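Local coordinates for tRNA threonylcarbamoyladenosine biosynthesis protein TsaE (Haemophilus influenzae, PDB 1HTW) that binds ATP and magnesium and is required for forming the threonylcarbamoyl group on adenosine 37 of tRNAs that read codons beginning with adenine, at residues Y68-E73 with F84-L89; I127-D132 with I140-Q145. All coordinates share one frame; numbering follows the deposited sequence.

Contact 1. Residues Y68-E73 with F84-L89; sequences YTLVEE and FDLYRL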
ATOM      1  N   TYR A  68     -11.086 -10.632  -7.999  1.00 23.36           N
ATOM      2  CA  TYR A  68     -11.675 -11.856  -7.492  1.00 25.10           C
ATOM      3  C   TYR A  68     -10.648 -12.720  -6.695  1.00 17.51           C
ATOM      4  O   TYR A  68     -11.050 -13.445  -5.823  1.00 22.22           O
ATOM      5  CB  TYR A  68     -12.179 -12.720  -8.655  1.00 26.24           C
ATOM      6  CG  TYR A  68     -13.167 -11.998  -9.566  1.00 28.76           C
ATOM      7  CD1 TYR A  68     -14.435 -11.711  -9.067  1.00 30.63           C
ATOM      8  CD2 TYR A  68     -12.846 -11.683 -10.855  1.00 27.83           C
ATOM      9  CE1 TYR A  68     -15.364 -11.071  -9.895  1.00 31.27           C
ATOM     10  CE2 TYR A  68     -13.775 -11.043 -11.689  1.00 36.94           C
ATOM     11  CZ  TYR A  68     -15.013 -10.739 -11.164  1.00 30.77           C
ATOM     12  OH  TYR A  68     -15.948 -10.116 -11.987  1.00 41.93           O
ATOM     13  N   THR A  69      -9.408 -12.537  -7.036  1.00 21.11           N
ATOM     14  CA  THR A  69      -8.356 -13.330  -6.347  1.00 21.49           C
ATOM     15  C   THR A  69      -7.958 -12.695  -5.028  1.00 31.36           C
ATOM     16  O   THR A  69      -7.333 -13.384  -4.232  1.00 24.43           O
ATOM     17  CB  THR A  69      -7.148 -13.515  -7.252  1.00 25.20           C
ATOM     18  OG1 THR A  69      -6.677 -12.238  -7.676  1.00 21.73           O
ATOM     19  CG2 THR A  69      -7.537 -14.325  -8.504  1.00 29.72           C
ATOM     20  N   LEU A  70      -8.233 -11.384  -4.854  1.00 18.61           N
ATOM     21  CA  LEU A  70      -8.046 -10.732  -3.589  1.00 21.85           C
ATOM     22  C   LEU A  70      -6.579 -10.349  -3.318  1.00 26.78           C
ATOM     23  O   LEU A  70      -6.379  -9.336  -2.646  1.00 20.80           O
ATOM     24  CB  LEU A  70      -8.563 -11.445  -2.366  1.00 23.78           C
ATOM     25  CG  LEU A  70      -9.984 -11.144  -1.896  1.00 36.06           C
ATOM     26  CD1 LEU A  70     -10.834 -10.567  -2.997  1.00 26.59           C
ATOM     27  CD2 LEU A  70     -10.577 -12.251  -1.101  1.00 28.14           C
ATOM     28  N   VAL A  71      -5.664 -11.194  -3.726  1.00 23.12           N
ATOM     29  CA  VAL A  71      -4.244 -10.877  -3.510  1.00 20.45           C
ATOM     30  C   VAL A  71      -3.418 -11.184  -4.722  1.00 21.50           C
ATOM     31  O   VAL A  71      -3.659 -12.250  -5.388  1.00 24.29           O
ATOM     32  CB  VAL A  71      -3.670 -11.555  -2.257  1.00 24.94           C
ATOM     33  CG1 VAL A  71      -3.659 -13.078  -2.367  1.00 25.85           C
ATOM     34  CG2 VAL A  71      -2.225 -11.051  -2.062  1.00 18.54           C
ATOM     35  N   GLU A  72      -2.514 -10.325  -5.115  1.00 15.57           N
ATOM     36  CA  GLU A  72      -1.592 -10.549  -6.204  1.00 15.51           C
ATOM     37  C   GLU A  72      -0.153 -10.500  -5.606  1.00 23.44           C
ATOM     38  O   GLU A  72       0.152  -9.552  -4.898  1.00 18.56           O
ATOM     39  CB  GLU A  72      -1.712  -9.518  -7.306  1.00 20.40           C
ATOM     40  CG  GLU A  72      -0.791  -9.684  -8.496  1.00 24.09           C
ATOM     41  CD  GLU A  72      -1.169 -10.787  -9.465  1.00 32.45           C
ATOM     42  OE1 GLU A  72      -2.355 -11.110  -9.665  1.00 28.37           O
ATOM     43  OE2 GLU A  72      -0.248 -11.339 -10.123  1.00 28.45           O
ATOM     44  N   GLU A  73       0.642 -11.514  -5.940  1.00 20.32           N
ATOM     45  CA  GLU A  73       2.033 -11.522  -5.361  1.00 18.49           C
ATOM     46  C   GLU A  73       3.010 -11.022  -6.369  1.00 19.19           C
ATOM     47  O   GLU A  73       3.044 -11.440  -7.555  1.00 20.88           O
ATOM     48  CB  GLU A  73       2.310 -13.028  -5.013  1.00 18.63           C
ATOM     49  CG  GLU A  73       3.754 -13.449  -5.223  1.00 39.85           C
ATOM     50  CD  GLU A  73       4.048 -14.872  -4.747  1.00 41.10           C
ATOM     51  OE1 GLU A  73       4.376 -15.007  -3.538  1.00 37.50           O
ATOM     52  OE2 GLU A  73       3.958 -15.830  -5.527  1.00 54.92           O
ATOM     53  N   PHE A  84      -3.287  -6.222  -2.146  1.00 17.05           N
ATOM     54  CA  PHE A  84      -4.604  -6.785  -1.791  1.00 17.67           C
ATOM     55  C   PHE A  84      -5.723  -5.822  -2.167  1.00 25.30           C
ATOM     56  O   PHE A  84      -5.540  -4.622  -2.017  1.00 22.04           O
ATOM     57  CB  PHE A  84      -4.679  -6.965  -0.266  1.00 17.65           C
ATOM     58  CG  PHE A  84      -3.807  -8.074   0.274  1.00 18.73           C
ATOM     59  CD1 PHE A  84      -2.470  -7.789   0.556  1.00 25.54           C
ATOM     60  CD2 PHE A  84      -4.363  -9.278   0.670  1.00 22.22           C
ATOM     61  CE1 PHE A  84      -1.659  -8.774   1.109  1.00 27.53           C
ATOM     62  CE2 PHE A  84      -3.535 -10.270   1.193  1.00 22.24           C
ATOM     63  CZ  PHE A  84      -2.210 -10.004   1.395  1.00 24.71           C
ATOM     64  N   ASP A  85      -6.791  -6.369  -2.763  1.00 20.14           N
ATOM     65  CA  ASP A  85      -8.042  -5.591  -2.897  1.00 19.43           C
ATOM     66  C   ASP A  85      -9.117  -6.482  -2.257  1.00 24.95           C
ATOM     67  O   ASP A  85      -9.423  -7.537  -2.835  1.00 25.23           O
ATOM     68  CB  ASP A  85      -8.454  -5.298  -4.332  1.00 24.38           C
ATOM     69  CG  ASP A  85      -9.751  -4.407  -4.257  1.00 24.75           C
ATOM     70  OD1 ASP A  85     -10.409  -4.489  -3.215  1.00 30.51           O
ATOM     71  OD2 ASP A  85      -9.969  -3.639  -5.182  1.00 43.06           O
ATOM     72  N   LEU A  86      -9.557  -6.129  -1.083  1.00 21.49           N
ATOM     73  CA  LEU A  86     -10.381  -6.911  -0.221  1.00 21.30           C
ATOM     74  C   LEU A  86     -11.886  -6.643  -0.401  1.00 22.03           C
ATOM     75  O   LEU A  86     -12.661  -7.118   0.417  1.00 25.96           O
ATOM     76  CB  LEU A  86     -10.046  -6.841   1.251  1.00 23.82           C
ATOM     77  CG  LEU A  86      -8.619  -7.207   1.695  1.00 23.71           C
ATOM     78  CD1 LEU A  86      -8.455  -7.156   3.193  1.00 29.50           C
ATOM     79  CD2 LEU A  86      -8.232  -8.575   1.135  1.00 29.96           C
ATOM     80  N   TYR A  87     -12.182  -5.881  -1.440  1.00 23.38           N
ATOM     81  CA  TYR A  87     -13.585  -5.495  -1.647  1.00 32.29           C
ATOM     82  C   TYR A  87     -14.532  -6.682  -1.614  1.00 38.00           C
ATOM     83  O   TYR A  87     -15.597  -6.606  -0.981  1.00 37.90           O
ATOM     84  CB  TYR A  87     -13.738  -4.731  -2.965  1.00 31.00           C
ATOM     85  CG  TYR A  87     -15.180  -4.230  -3.097  1.00 45.44           C
ATOM     86  CD1 TYR A  87     -15.793  -3.630  -2.007  1.00 41.72           C
ATOM     87  CD2 TYR A  87     -15.895  -4.406  -4.263  1.00 53.70           C
ATOM     88  CE1 TYR A  87     -17.105  -3.185  -2.094  1.00 49.05           C
ATOM     89  CE2 TYR A  87     -17.211  -3.972  -4.358  1.00 51.03           C
ATOM     90  CZ  TYR A  87     -17.798  -3.352  -3.280  1.00 50.99           C
ATOM     91  OH  TYR A  87     -19.097  -2.913  -3.366  1.00 52.72           O
ATOM     92  N   ARG A  88     -14.141  -7.801  -2.210  1.00 32.83           N
ATOM     93  CA  ARG A  88     -14.996  -8.996  -2.261  1.00 35.15           C
ATOM     94  C   ARG A  88     -14.662 -10.006  -1.199  1.00 36.55           C
ATOM     95  O   ARG A  88     -15.019 -11.197  -1.282  1.00 41.22           O
ATOM     96  CB  ARG A  88     -14.864  -9.619  -3.669  1.00 27.70           C
ATOM     97  CG  ARG A  88     -15.418  -8.714  -4.754  1.00 34.24           C
ATOM     98  CD  ARG A  88     -15.282  -9.291  -6.137  1.00 34.53           C
ATOM     99  NE  ARG A  88     -15.616  -8.379  -7.206  1.00 59.13           N
ATOM    100  CZ  ARG A  88     -16.838  -8.030  -7.595  1.00 62.44           C
ATOM    101  NH1 ARG A  88     -17.918  -8.477  -6.978  1.00 72.50           N
ATOM    102  NH2 ARG A  88     -16.963  -7.192  -8.619  1.00 83.00           N
ATOM    103  N   LEU A  89     -14.036  -9.562  -0.110  1.00 36.17           N
ATOM    104  CA  LEU A  89     -13.795 -10.440   1.024  1.00 37.68           C
ATOM    105  C   LEU A  89     -15.069 -10.505   1.874  1.00 42.39           C
ATOM    106  O   LEU A  89     -15.347  -9.613   2.658  1.00 42.68           O
ATOM    107  CB  LEU A  89     -12.587 -10.004   1.821  1.00 38.09           C
ATOM    108  CG  LEU A  89     -12.266 -10.819   3.078  1.00 38.02           C
ATOM    109  CD1 LEU A  89     -11.814 -12.219   2.708  1.00 40.82           C
ATOM    110  CD2 LEU A  89     -11.226 -10.112   3.928  1.00 33.39           C
TER

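Contact 2. Residues I127-D132 with I140-Q145; sequences ILVNID and IELIAQ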
ATOM      1  N   ILE A 127       1.021   2.334   8.311  1.00 17.51           N
ATOM      2  CA  ILE A 127       0.756   3.700   7.772  1.00 18.41           C
ATOM      3  C   ILE A 127      -0.576   3.630   6.984  1.00 18.33           C
ATOM      4  O   ILE A 127      -0.869   2.600   6.395  1.00 16.39           O
ATOM      5  CB  ILE A 127       1.898   4.133   6.880  1.00 30.07           C
ATOM      6  CG1 ILE A 127       1.795   5.591   6.395  1.00 38.31           C
ATOM      7  CG2 ILE A 127       2.055   3.215   5.680  1.00 26.66           C
ATOM      8  CD1 ILE A 127       3.196   6.219   6.262  1.00 24.89           C
ATOM      9  N   LEU A 128      -1.371   4.658   7.190  1.00 16.11           N
ATOM     10  CA  LEU A 128      -2.613   4.812   6.401  1.00 17.35           C
ATOM     11  C   LEU A 128      -2.300   5.810   5.305  1.00 16.87           C
ATOM     12  O   LEU A 128      -1.705   6.848   5.560  1.00 18.86           O
ATOM     13  CB  LEU A 128      -3.757   5.410   7.232  1.00 19.30           C
ATOM     14  CG  LEU A 128      -4.064   4.781   8.558  1.00 24.68           C
ATOM     15  CD1 LEU A 128      -5.270   5.476   9.223  1.00 26.65           C
ATOM     16  CD2 LEU A 128      -4.368   3.297   8.384  1.00 21.56           C
ATOM     17  N   VAL A 129      -2.799   5.532   4.079  1.00 13.07           N
ATOM     18  CA  VAL A 129      -2.619   6.536   3.020  1.00 19.26           C
ATOM     19  C   VAL A 129      -4.039   6.965   2.616  1.00 23.25           C
ATOM     20  O   VAL A 129      -4.754   6.146   2.022  1.00 21.20           O
ATOM     21  CB  VAL A 129      -1.967   5.862   1.777  1.00 19.63           C
ATOM     22  CG1 VAL A 129      -1.810   6.881   0.670  1.00 19.16           C
ATOM     23  CG2 VAL A 129      -0.577   5.333   2.144  1.00 20.05           C
ATOM     24  N   ASN A 130      -4.442   8.189   2.981  1.00 17.46           N
ATOM     25  CA  ASN A 130      -5.857   8.566   2.709  1.00 16.51           C
ATOM     26  C   ASN A 130      -5.848   9.490   1.514  1.00 20.67           C
ATOM     27  O   ASN A 130      -5.210  10.556   1.545  1.00 19.49           O
ATOM     28  CB  ASN A 130      -6.376   9.338   3.943  1.00 19.51           C
ATOM     29  CG  ASN A 130      -6.542   8.459   5.160  1.00 24.76           C
ATOM     30  OD1 ASN A 130      -6.619   7.240   5.051  1.00 23.47           O
ATOM     31  ND2 ASN A 130      -6.543   9.041   6.371  1.00 22.31           N
ATOM     32  N   ILE A 131      -6.450   9.092   0.390  1.00 17.10           N
ATOM     33  CA  ILE A 131      -6.386   9.843  -0.821  1.00 15.16           C
ATOM     34  C   ILE A 131      -7.717  10.632  -1.029  1.00 20.68           C
ATOM     35  O   ILE A 131      -8.736   9.972  -1.115  1.00 20.50           O
ATOM     36  CB  ILE A 131      -6.257   8.875  -2.058  1.00 16.15           C
ATOM     37  CG1 ILE A 131      -5.017   7.960  -1.815  1.00 19.27           C
ATOM     38  CG2 ILE A 131      -6.014   9.714  -3.309  1.00 16.68           C
ATOM     39  CD1 ILE A 131      -4.760   7.070  -3.069  1.00 21.88           C
ATOM     40  N   ASP A 132      -7.620  11.917  -1.222  1.00 18.65           N
ATOM     41  CA  ASP A 132      -8.796  12.747  -1.614  1.00 19.22           C
ATOM     42  C   ASP A 132      -8.571  13.210  -3.035  1.00 14.80           C
ATOM     43  O   ASP A 132      -7.514  13.216  -3.668  1.00 16.13           O
ATOM     44  CB  ASP A 132      -8.964  13.954  -0.716  1.00 21.86           C
ATOM     45  CG  ASP A 132     -10.335  14.593  -0.700  1.00 33.04           C
ATOM     46  OD1 ASP A 132     -11.317  14.074  -1.284  1.00 32.51           O
ATOM     47  OD2 ASP A 132     -10.462  15.609   0.036  1.00 30.17           O
ATOM     48  N   ILE A 140      -2.943  13.585  -0.730  1.00 15.30           N
ATOM     49  CA  ILE A 140      -2.823  12.374   0.098  1.00 14.36           C
ATOM     50  C   ILE A 140      -2.345  12.766   1.503  1.00 15.04           C
ATOM     51  O   ILE A 140      -1.553  13.674   1.611  1.00 18.76           O
ATOM     52  CB  ILE A 140      -1.655  11.530  -0.530  1.00 20.59           C
ATOM     53  CG1 ILE A 140      -2.116  11.062  -1.913  1.00 29.96           C
ATOM     54  CG2 ILE A 140      -1.321  10.398   0.423  1.00 28.00           C
ATOM     55  CD1 ILE A 140      -0.973  10.484  -2.735  1.00 49.76           C
ATOM     56  N   GLU A 141      -2.968  12.127   2.473  1.00 16.77           N
ATOM     57  CA  GLU A 141      -2.505  12.303   3.875  1.00 16.89           C
ATOM     58  C   GLU A 141      -1.906  10.930   4.231  1.00 18.90           C
ATOM     59  O   GLU A 141      -2.626   9.915   4.130  1.00 21.28           O
ATOM     60  CB  GLU A 141      -3.632  12.697   4.771  1.00 20.77           C
ATOM     61  CG  GLU A 141      -4.610  11.681   5.290  1.00 62.58           C
ATOM     62  CD  GLU A 141      -5.994  12.231   5.586  1.00 60.13           C
ATOM     63  OE1 GLU A 141      -6.473  13.088   4.803  1.00 70.45           O
ATOM     64  OE2 GLU A 141      -6.653  11.815   6.564  1.00 32.89           O
ATOM     65  N   LEU A 142      -0.666  10.954   4.672  1.00 18.45           N
ATOM     66  CA  LEU A 142      -0.093   9.699   5.236  1.00 16.07           C
ATOM     67  C   LEU A 142      -0.130   9.873   6.764  1.00 16.88           C
ATOM     68  O   LEU A 142       0.313  10.910   7.307  1.00 22.19           O
ATOM     69  CB  LEU A 142       1.367   9.551   4.799  1.00 16.11           C
ATOM     70  CG  LEU A 142       1.712   9.266   3.358  1.00 29.77           C
ATOM     71  CD1 LEU A 142       3.202   8.856   3.237  1.00 30.81           C
ATOM     72  CD2 LEU A 142       0.864   8.151   2.799  1.00 27.78           C
ATOM     73  N   ILE A 143      -0.613   8.875   7.438  1.00 14.79           N
ATOM     74  CA  ILE A 143      -0.785   8.857   8.862  1.00 14.87           C
ATOM     75  C   ILE A 143      -0.045   7.611   9.429  1.00 17.95           C
ATOM     76  O   ILE A 143      -0.402   6.496   9.145  1.00 18.29           O
ATOM     77  CB  ILE A 143      -2.256   8.850   9.260  1.00 20.93           C
ATOM     78  CG1 ILE A 143      -2.980  10.086   8.660  1.00 28.03           C
ATOM     79  CG2 ILE A 143      -2.380   8.948  10.793  1.00 26.18           C
ATOM     80  CD1 ILE A 143      -4.472  10.036   8.958  1.00 26.67           C
ATOM     81  N   ALA A 144       0.876   7.935  10.352  1.00 20.27           N
ATOM     82  CA  ALA A 144       1.635   6.819  10.965  1.00 18.83           C
ATOM     83  C   ALA A 144       0.779   6.187  12.048  1.00 24.69           C
ATOM     84  O   ALA A 144       0.094   6.936  12.785  1.00 25.23           O
ATOM     85  CB  ALA A 144       2.910   7.381  11.604  1.00 21.24           C
ATOM     86  N   GLN A 145       0.806   4.858  12.144  1.00 16.88           N
ATOM     87  CA  GLN A 145       0.060   4.174  13.179  1.00 16.82           C
ATOM     88  C   GLN A 145       1.008   3.459  14.170  1.00 25.64           C
ATOM     89  O   GLN A 145       0.586   3.171  15.281  1.00 30.24           O
ATOM     90  CB  GLN A 145      -0.843   3.080  12.582  1.00 31.46           C
ATOM     91  CG  GLN A 145      -2.233   3.042  13.170  1.00 57.98           C
ATOM     92  CD  GLN A 145      -3.164   4.046  12.511  1.00 46.26           C
ATOM     93  OE1 GLN A 145      -4.341   3.742  12.326  1.00 44.43           O
ATOM     94  NE2 GLN A 145      -2.614   5.181  12.115  1.00 48.28           N
TER
HETATM   95  O   HOH W   1      -6.867  12.631   2.439  1.00 28.70           O

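Contact 1. Residues Y68-E73 with F84-L89
Phe-84, the last residue but one of strand 79-85, turns its ring face to Val-71, its partner in an antiparallel non-hydrogen-bonded pair. Val-71 CG2, anti to its backbone N, sits 3.5 Å above the centre of that ring, a CH-pi contact that suits a slim branched residue beside an aromatic one. Others packing on Phe-84 include Ile-100 and Tyr-103 of helix 100-104. At Asp-85 the backbone N donates to Leu-70 O over 3.0 Å; the bond is bent (146° at the hydrogen) and reaches the oxygen from above the carbonyl plane. Here, at the open end of a beta hairpin in a P-loop NTPase fold, the nearest side-chain atom of Asp-85 is about 4 Å from a magnesium ion (magnesium ligands: Thr-47 and Glu-113). Asp-85 OD1 accepts from Tyr-87 N at 2.9 Å, an Asx turn that restrains this acid as the chain leaves the strand. Leu-86 opens a type I turn and offers CD2 to Leu-70 CG at 4.3 Å. Arg-88, extended from CG to NE, runs alongside Tyr-68, whose CE1 lies over one guanidinium face, 3.8 Å from NE, with the two planes 26° apart. Leu-89 closes the turn, its CD1 meeting Leu-70 CD2 at 4.0 Å.

Contact 2. Residues I127-D132 with I140-Q145
Two antiparallel strands, 127-132 and 140-144, run in register from Ile-127 with Ala-144 to Ile-131 with Ile-140. Four backbone bonds link them, two at Leu-128 with Ile-143 and two at Asn-130 with Glu-141; all lie in the carbonyl planes, and Asn-130 N to Glu-141 O is nearly straight at 176°.

Glu-141 shares its face of the sheet with Asn-130, Leu-128 and Ile-143. Glu-141 CB lies 4.2 Å from Asn-130 O. From there the chain leaves with CG in the crowded position between backbone N and carbonyl carbon (chi1 79°), which bends it over the neighbouring strand. Glu-141 CG then rests 3.2 Å from Asn-130 CB, and its CD 3.3 Å from that same CB. The tip oxygens divide their work: Glu-141 OE2 accepts from Asn-130 ND2 at 2.8 Å, met from above the carboxylate plane, while OE1 takes a bond from a water that also donates to Asn-130 O. An amide suits position 130 because its other end, OD1, is hydrogen-bonded to Asn-39 ND2 of strand 34-39.

The face of Ile-127, Val-129, Ile-131, Ile-140 and Leu-142 is apolar. Leu-142 CD2 presses against Val-129 CG2 at 3.2 Å, tighter than usual for carbons, and Val-129 CG1 meets Ile-140 CG2 at 3.6 Å. Beta-branched and leucine side chains suit this buried layer, where Phe-21 and Met-14 of helix 11-28 pack on it. Such a ladder, mixed polar and apolar on one face, packed against a helix on the other, is a beta hairpin built into the central sheet of a P-loop NTPase fold.

In the fold
From the N terminus, strand 3-8 lays down one edge of the sheet, and strand 34-39 leads into the ATP-binding loop. Contact 1 then closes the loop between 68-73 and 84-89, joining the opposite edge strand 71-76 to its neighbour 79-85. After the helices 94-97 and 100-104 and the strand 109-113, contact 2 closes a second hairpin between 127-132 and 140-145, setting strand 137-144 beside strand 3-8 and strand 127-134 beside 34-39. The two closures follow in series, neither nesting nor crossing. Their centres stand about 20 Å apart on opposite sides of the chain's centre, with strands 34-39 and 109-113 between the two hairpins in one mixed sheet.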